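Side-chain contacts in diguanylate cyclase DosC (Escherichia coli, PDB 4ZVA), which synthesises the second messenger cyclic di-GMP, with activity probably controlled by oxygen binding to a haem in its globin domain: residues I68-S73 with V79-Q84; A30-I35 with Y115-S120. All coordinates share one frame; numbering follows the deposited sequence.

Interaction 1: residues I68-S73 with V79-Q84; sequences IINVLS and VERLIQ
Leu82 meets Asn70 in a roughly antiparallel pair of chain-adjacent helices in the protoglobin fold, where helix 54-72 ends and a six-residue connection, 73-78, turns the chain back into helix 79-96. The two short helical pieces have 140° between their directions, with axes 10.7 Å apart at closest approach; Val71 and Leu82 are level with each other. At that spacing a single leucine does most of the bridging. Its CG stands anti to the carbonyl carbon (chi1 -73°), and the forked end reaches across to the last turn of helix 54-72. One branch, CD2 of Leu82, rests on CB of Asn70 at 3.7 Å. The other, CD1 of Leu82, lies 3.7 Å from the backbone O of Asn70, and so the fork packs against main chain as well as side chain. Val71, whose CB points past the partner helix, adds little.

At the more exposed margin, Arg81 is extended through chi2 and then bends at chi3 (85°), which brings NH2 of Arg81 to 4.0 Å from OD1 of Asn70. The oxygen lies at the guanidinium edge, in its plane, but the distance is long, an electrostatic approach at most. The guanidinium also has a firmer partner, since NH1 of Arg81 forms a salt bridge with Asp78 in the connection. Ser73, the first residue to leave helical geometry, turns OG back onto O of Ile69 at 2.8 Å; that carbonyl also accepts from the Ser73 backbone N.

Trp7 of helix 2-13 also packs on Leu82, Val71 touches Ser138 of helix 125-147, and CB of Leu72 points away from helix 79-96, its side chain touching Ala26 of helix 16-43 and Ser135 of helix 125-147.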
loop_
_atom_site.group_PDB
_atom_site.type_symbol
_atom_site.label_atom_id
_atom_site.label_comp_id
_atom_site.label_asym_id
_atom_site.label_seq_id
_atom_site.Cartn_x
_atom_site.Cartn_y
_atom_site.Cartn_z
ATOM N N ILE A 68 -8.701 -6.743 -10.882
ATOM C CA ILE A 68 -9.193 -5.548 -10.205
ATOM C C ILE A 68 -10.635 -5.722 -9.747
ATOM O O ILE A 68 -10.972 -5.412 -8.604
ATOM C CB ILE A 68 -9.083 -4.312 -11.115
ATOM C CG1 ILE A 68 -7.611 -3.967 -11.348
ATOM C CG2 ILE A 68 -9.812 -3.128 -10.501
ATOM C CD1 ILE A 68 -7.382 -2.956 -12.442
ATOM N N ILE A 69 -11.483 -6.232 -10.637
ATOM C CA ILE A 69 -12.883 -6.456 -10.300
ATOM C C ILE A 69 -13.034 -7.503 -9.199
ATOM O O ILE A 69 -13.786 -7.300 -8.250
ATOM C CB ILE A 69 -13.700 -6.900 -11.535
ATOM C CG1 ILE A 69 -13.726 -5.785 -12.581
ATOM C CG2 ILE A 69 -15.122 -7.272 -11.135
ATOM C CD1 ILE A 69 -14.420 -6.171 -13.872
ATOM N N ASN A 70 -12.311 -8.612 -9.317
ATOM C CA ASN A 70 -12.414 -9.681 -8.328
ATOM C C ASN A 70 -12.016 -9.223 -6.929
ATOM O O ASN A 70 -12.709 -9.511 -5.954
ATOM C CB ASN A 70 -11.555 -10.879 -8.743
ATOM C CG ASN A 70 -12.198 -11.703 -9.847
ATOM O OD1 ASN A 70 -13.421 -11.809 -9.924
ATOM N ND2 ASN A 70 -11.373 -12.283 -10.712
ATOM N N VAL A 71 -10.922 -8.477 -6.842
ATOM C CA VAL A 71 -10.407 -8.027 -5.552
ATOM C C VAL A 71 -11.302 -6.969 -4.911
ATOM O O VAL A 71 -11.668 -7.082 -3.742
ATOM C CB VAL A 71 -8.976 -7.470 -5.690
ATOM C CG1 VAL A 71 -8.552 -6.744 -4.418
ATOM C CG2 VAL A 71 -8.007 -8.593 -6.014
ATOM N N LEU A 72 -11.670 -5.948 -5.677
ATOM C CA LEU A 72 -12.435 -4.836 -5.122
ATOM C C LEU A 72 -13.904 -5.194 -4.880
ATOM O O LEU A 72 -14.592 -4.513 -4.119
ATOM C CB LEU A 72 -12.325 -3.609 -6.032
ATOM C CG LEU A 72 -10.911 -3.029 -6.138
ATOM C CD1 LEU A 72 -10.891 -1.739 -6.948
ATOM C CD2 LEU A 72 -10.320 -2.803 -4.750
ATOM N N SER A 73 -14.382 -6.259 -5.519
ATOM C CA SER A 73 -15.763 -6.710 -5.330
ATOM C C SER A 73 -15.854 -7.903 -4.383
ATOM O O SER A 73 -16.871 -8.598 -4.347
ATOM C CB SER A 73 -16.397 -7.085 -6.671
ATOM O OG SER A 73 -16.185 -6.073 -7.637
ATOM N N VAL A 79 -13.274 -14.919 -0.510
ATOM C CA VAL A 79 -11.933 -14.782 0.060
ATOM C C VAL A 79 -11.045 -15.985 -0.226
ATOM O O VAL A 79 -9.904 -15.837 -0.664
ATOM C CB VAL A 79 -11.994 -14.567 1.590
ATOM C CG1 VAL A 79 -10.597 -14.612 2.194
ATOM C CG2 VAL A 79 -12.675 -13.248 1.917
ATOM N N GLU A 80 -11.575 -17.177 0.025
ATOM C CA GLU A 80 -10.815 -18.402 -0.179
ATOM C C GLU A 80 -10.400 -18.573 -1.639
ATOM O O GLU A 80 -9.269 -18.965 -1.925
ATOM C CB GLU A 80 -11.623 -19.606 0.297
ATOM C CG GLU A 80 -10.809 -20.872 0.463
ATOM C CD GLU A 80 -11.538 -21.920 1.276
ATOM O OE1 GLU A 80 -12.181 -21.549 2.282
ATOM O OE2 GLU A 80 -11.473 -23.112 0.909
ATOM N N ARG A 81 -11.312 -18.266 -2.559
ATOM C CA ARG A 81 -11.016 -18.363 -3.986
ATOM C C ARG A 81 -10.007 -17.299 -4.420
ATOM O O ARG A 81 -9.135 -17.554 -5.252
ATOM C CB ARG A 81 -12.297 -18.236 -4.818
ATOM C CG ARG A 81 -12.127 -18.665 -6.270
ATOM C CD ARG A 81 -13.399 -18.473 -7.091
ATOM N NE ARG A 81 -13.514 -17.116 -7.620
ATOM C CZ ARG A 81 -14.319 -16.180 -7.126
ATOM N NH1 ARG A 81 -15.097 -16.447 -6.085
ATOM N NH2 ARG A 81 -14.349 -14.973 -7.679
ATOM N N LEU A 82 -10.137 -16.102 -3.857
ATOM C CA LEU A 82 -9.245 -14.995 -4.187
ATOM C C LEU A 82 -7.804 -15.273 -3.781
ATOM O O LEU A 82 -6.868 -14.891 -4.484
ATOM C CB LEU A 82 -9.726 -13.706 -3.522
ATOM C CG LEU A 82 -10.976 -13.094 -4.148
ATOM C CD1 LEU A 82 -11.391 -11.866 -3.374
ATOM C CD2 LEU A 82 -10.726 -12.755 -5.608
ATOM N N ILE A 83 -7.631 -15.929 -2.638
ATOM C CA ILE A 83 -6.302 -16.285 -2.162
ATOM C C ILE A 83 -5.618 -17.210 -3.166
ATOM O O ILE A 83 -4.448 -17.015 -3.504
ATOM C CB ILE A 83 -6.364 -16.958 -0.776
ATOM C CG1 ILE A 83 -6.786 -15.938 0.284
ATOM C CG2 ILE A 83 -5.021 -17.570 -0.416
ATOM C CD1 ILE A 83 -7.104 -16.542 1.629
ATOM N N GLN A 84 -6.362 -18.195 -3.663
ATOM C CA GLN A 84 -5.840 -19.131 -4.655
ATOM C C GLN A 84 -5.448 -18.417 -5.942
ATOM O O GLN A 84 -4.488 -18.806 -6.609
ATOM C CB GLN A 84 -6.867 -20.224 -4.957
ATOM C CG GLN A 84 -7.022 -21.243 -3.844
ATOM C CD GLN A 84 -5.711 -21.924 -3.496
ATOM O OE1 GLN A 84 -4.930 -22.280 -4.379
ATOM N NE2 GLN A 84 -5.461 -22.102 -2.205
#

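Interaction 2: residues A30-I35 with Y115-S120; sequences AHYLSI and YPVIFS
Val117 puts one methyl group, CG2, against two neighbouring side chains of helix 16-43. The nearer partner is the Tyr32 ring: CE2 of Tyr32 comes to 3.6 Å from CG2 of Val117, with CD2 of Tyr32 next at 3.9 Å. The methyl approaches this side of the ring obliquely, while the two side chains slide past each other in opposite directions. Leu33, the more buried of the two partners, joins with its CD2 4.2 Å from the same CG2 of Val117.

The torsion of Val117 sets which methyl does this. CG1 takes the place anti to the backbone N (chi1 166°), leaving CG2 anti to the carbonyl carbon and directed at the other helix. Tyr32 has CG anti to its own N, at chi1 158°, and its ring is thereby swung out alongside the valine.

Further out, Val117 also packs on Ile25 and His29, earlier on helix 16-43, while Leu33 is backed by Ile113 and Leu114 of helix 100-119. On the same helix, Tyr115 stacks on His133 of the second subunit, so helix 100-119 faces the dimer partner too.

Between the two segments the touching atoms are all carbon. Such a contact depends on shape and burial, and within 30-35 and 115-120 nothing directional sets how one segment is rotated against the other.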
loop_
_atom_site.group_PDB
_atom_site.type_symbol
_atom_site.label_atom_id
_atom_site.label_comp_id
_atom_site.label_asym_id
_atom_site.label_seq_id
_atom_site.Cartn_x
_atom_site.Cartn_y
_atom_site.Cartn_z
ATOM N N ALA A 30 -12.240 -0.614 -14.658
ATOM C CA ALA A 30 -11.202 -1.643 -14.770
ATOM C C ALA A 30 -10.457 -1.555 -16.095
ATOM O O ALA A 30 -9.244 -1.757 -16.146
ATOM C CB ALA A 30 -11.802 -3.033 -14.611
ATOM N N HIS A 31 -11.186 -1.243 -17.163
ATOM C CA HIS A 31 -10.588 -1.135 -18.487
ATOM C C HIS A 31 -9.556 -0.011 -18.533
ATOM O O HIS A 31 -8.413 -0.228 -18.937
ATOM C CB HIS A 31 -11.670 -0.907 -19.547
ATOM C CG HIS A 31 -11.153 -0.914 -20.952
ATOM N ND1 HIS A 31 -10.519 -2.006 -21.508
ATOM C CD2 HIS A 31 -11.181 0.035 -21.917
ATOM C CE1 HIS A 31 -10.177 -1.726 -22.753
ATOM N NE2 HIS A 31 -10.567 -0.494 -23.026
ATOM N N TYR A 32 -9.959 1.180 -18.101
ATOM C CA TYR A 32 -9.046 2.312 -18.025
ATOM C C TYR A 32 -7.840 1.989 -17.151
ATOM O O TYR A 32 -6.701 2.284 -17.515
ATOM C CB TYR A 32 -9.754 3.555 -17.471
ATOM C CG TYR A 32 -8.790 4.569 -16.884
ATOM C CD1 TYR A 32 -8.082 5.437 -17.703
ATOM C CD2 TYR A 32 -8.572 4.641 -15.512
ATOM C CE1 TYR A 32 -7.192 6.354 -17.177
ATOM C CE2 TYR A 32 -7.682 5.555 -14.977
ATOM C CZ TYR A 32 -6.996 6.410 -15.814
ATOM O OH TYR A 32 -6.111 7.323 -15.287
ATOM N N LEU A 33 -8.104 1.384 -15.998
ATOM C CA LEU A 33 -7.059 1.093 -15.024
ATOM C C LEU A 33 -6.010 0.137 -15.578
ATOM O O LEU A 33 -4.815 0.371 -15.420
ATOM C CB LEU A 33 -7.673 0.515 -13.746
ATOM C CG LEU A 33 -8.477 1.481 -12.873
ATOM C CD1 LEU A 33 -9.172 0.734 -11.751
ATOM C CD2 LEU A 33 -7.577 2.571 -12.308
ATOM N N SER A 34 -6.452 -0.924 -16.247
ATOM C CA SER A 34 -5.526 -1.912 -16.792
ATOM C C SER A 34 -4.640 -1.318 -17.883
ATOM O O SER A 34 -3.457 -1.646 -17.981
ATOM C CB SER A 34 -6.293 -3.122 -17.339
ATOM O OG SER A 34 -7.092 -2.764 -18.454
ATOM N N ILE A 35 -5.214 -0.435 -18.694
ATOM C CA ILE A 35 -4.477 0.204 -19.778
ATOM C C ILE A 35 -3.443 1.199 -19.254
ATOM O O ILE A 35 -2.285 1.181 -19.671
ATOM C CB ILE A 35 -5.436 0.925 -20.741
ATOM C CG1 ILE A 35 -6.356 -0.088 -21.425
ATOM C CG2 ILE A 35 -4.660 1.734 -21.773
ATOM C CD1 ILE A 35 -7.495 0.546 -22.180
ATOM N N TYR A 115 -6.843 6.348 -7.212
ATOM C CA TYR A 115 -7.349 7.481 -6.438
ATOM C C TYR A 115 -8.057 8.548 -7.289
ATOM O O TYR A 115 -9.169 8.945 -6.947
ATOM C CB TYR A 115 -6.220 8.131 -5.627
ATOM C CG TYR A 115 -6.659 9.365 -4.867
ATOM C CD1 TYR A 115 -7.335 9.256 -3.660
ATOM C CD2 TYR A 115 -6.395 10.638 -5.358
ATOM C CE1 TYR A 115 -7.740 10.378 -2.963
ATOM C CE2 TYR A 115 -6.796 11.768 -4.666
ATOM C CZ TYR A 115 -7.466 11.630 -3.470
ATOM O OH TYR A 115 -7.865 12.750 -2.774
ATOM N N PRO A 116 -7.430 9.019 -8.391
ATOM C CA PRO A 116 -8.131 10.048 -9.171
ATOM C C PRO A 116 -9.470 9.567 -9.733
ATOM O O PRO A 116 -10.382 10.370 -9.927
ATOM C CB PRO A 116 -7.150 10.358 -10.306
ATOM C CG PRO A 116 -5.825 9.949 -9.786
ATOM C CD PRO A 116 -6.094 8.744 -8.950
ATOM N N VAL A 117 -9.576 8.268 -9.991
ATOM C CA VAL A 117 -10.823 7.673 -10.462
ATOM C C VAL A 117 -11.905 7.770 -9.388
ATOM O O VAL A 117 -13.051 8.122 -9.672
ATOM C CB VAL A 117 -10.615 6.198 -10.865
ATOM C CG1 VAL A 117 -11.949 5.487 -11.020
ATOM C CG2 VAL A 117 -9.817 6.119 -12.153
ATOM N N ILE A 118 -11.533 7.467 -8.148
ATOM C CA ILE A 118 -12.462 7.561 -7.027
ATOM C C ILE A 118 -12.765 9.022 -6.703
ATOM O O ILE A 118 -13.905 9.382 -6.403
ATOM C CB ILE A 118 -11.902 6.847 -5.775
ATOM C CG1 ILE A 118 -11.752 5.349 -6.052
ATOM C CG2 ILE A 118 -12.806 7.071 -4.571
ATOM C CD1 ILE A 118 -11.221 4.550 -4.878
ATOM N N PHE A 119 -11.741 9.862 -6.785
ATOM C CA PHE A 119 -11.897 11.282 -6.507
ATOM C C PHE A 119 -12.856 11.936 -7.503
ATOM O O PHE A 119 -13.599 12.852 -7.147
ATOM C CB PHE A 119 -10.538 11.984 -6.539
ATOM C CG PHE A 119 -10.578 13.408 -6.064
ATOM C CD1 PHE A 119 -10.465 13.705 -4.716
ATOM C CD2 PHE A 119 -10.733 14.450 -6.965
ATOM C CE1 PHE A 119 -10.502 15.015 -4.275
ATOM C CE2 PHE A 119 -10.773 15.763 -6.528
ATOM C CZ PHE A 119 -10.657 16.044 -5.183
ATOM N N SER A 120 -12.846 11.447 -8.743
ATOM C CA SER A 120 -13.654 12.025 -9.816
ATOM C C SER A 120 -15.090 11.518 -9.817
ATOM O O SER A 120 -15.909 11.970 -10.617
ATOM C CB SER A 120 -13.023 11.727 -11.182
ATOM O OG SER A 120 -11.715 12.259 -11.276
#

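How the interactions relate
Both contacts lie within the all-helical protoglobin domain, their centres about 18 Å apart on opposite sides of the chain's centre. Along the chain, interaction 1 is nested inside the loop closed by interaction 2: helix 16-43 comes first, then helices 54-72 and 79-96, and finally helix 100-119. Interaction 1 therefore joins chain neighbours, whereas interaction 2 ties together helices distant in sequence. The two sites meet where helix 54-72 packs on helix 16-43, CD1 of Ile68 lying 3.7 Å from CB of Leu33, with Ile69 against Ala30 beside it. The two contacts are thus linked through helix 54-72, near the haem that probably serves as the oxygen sensor.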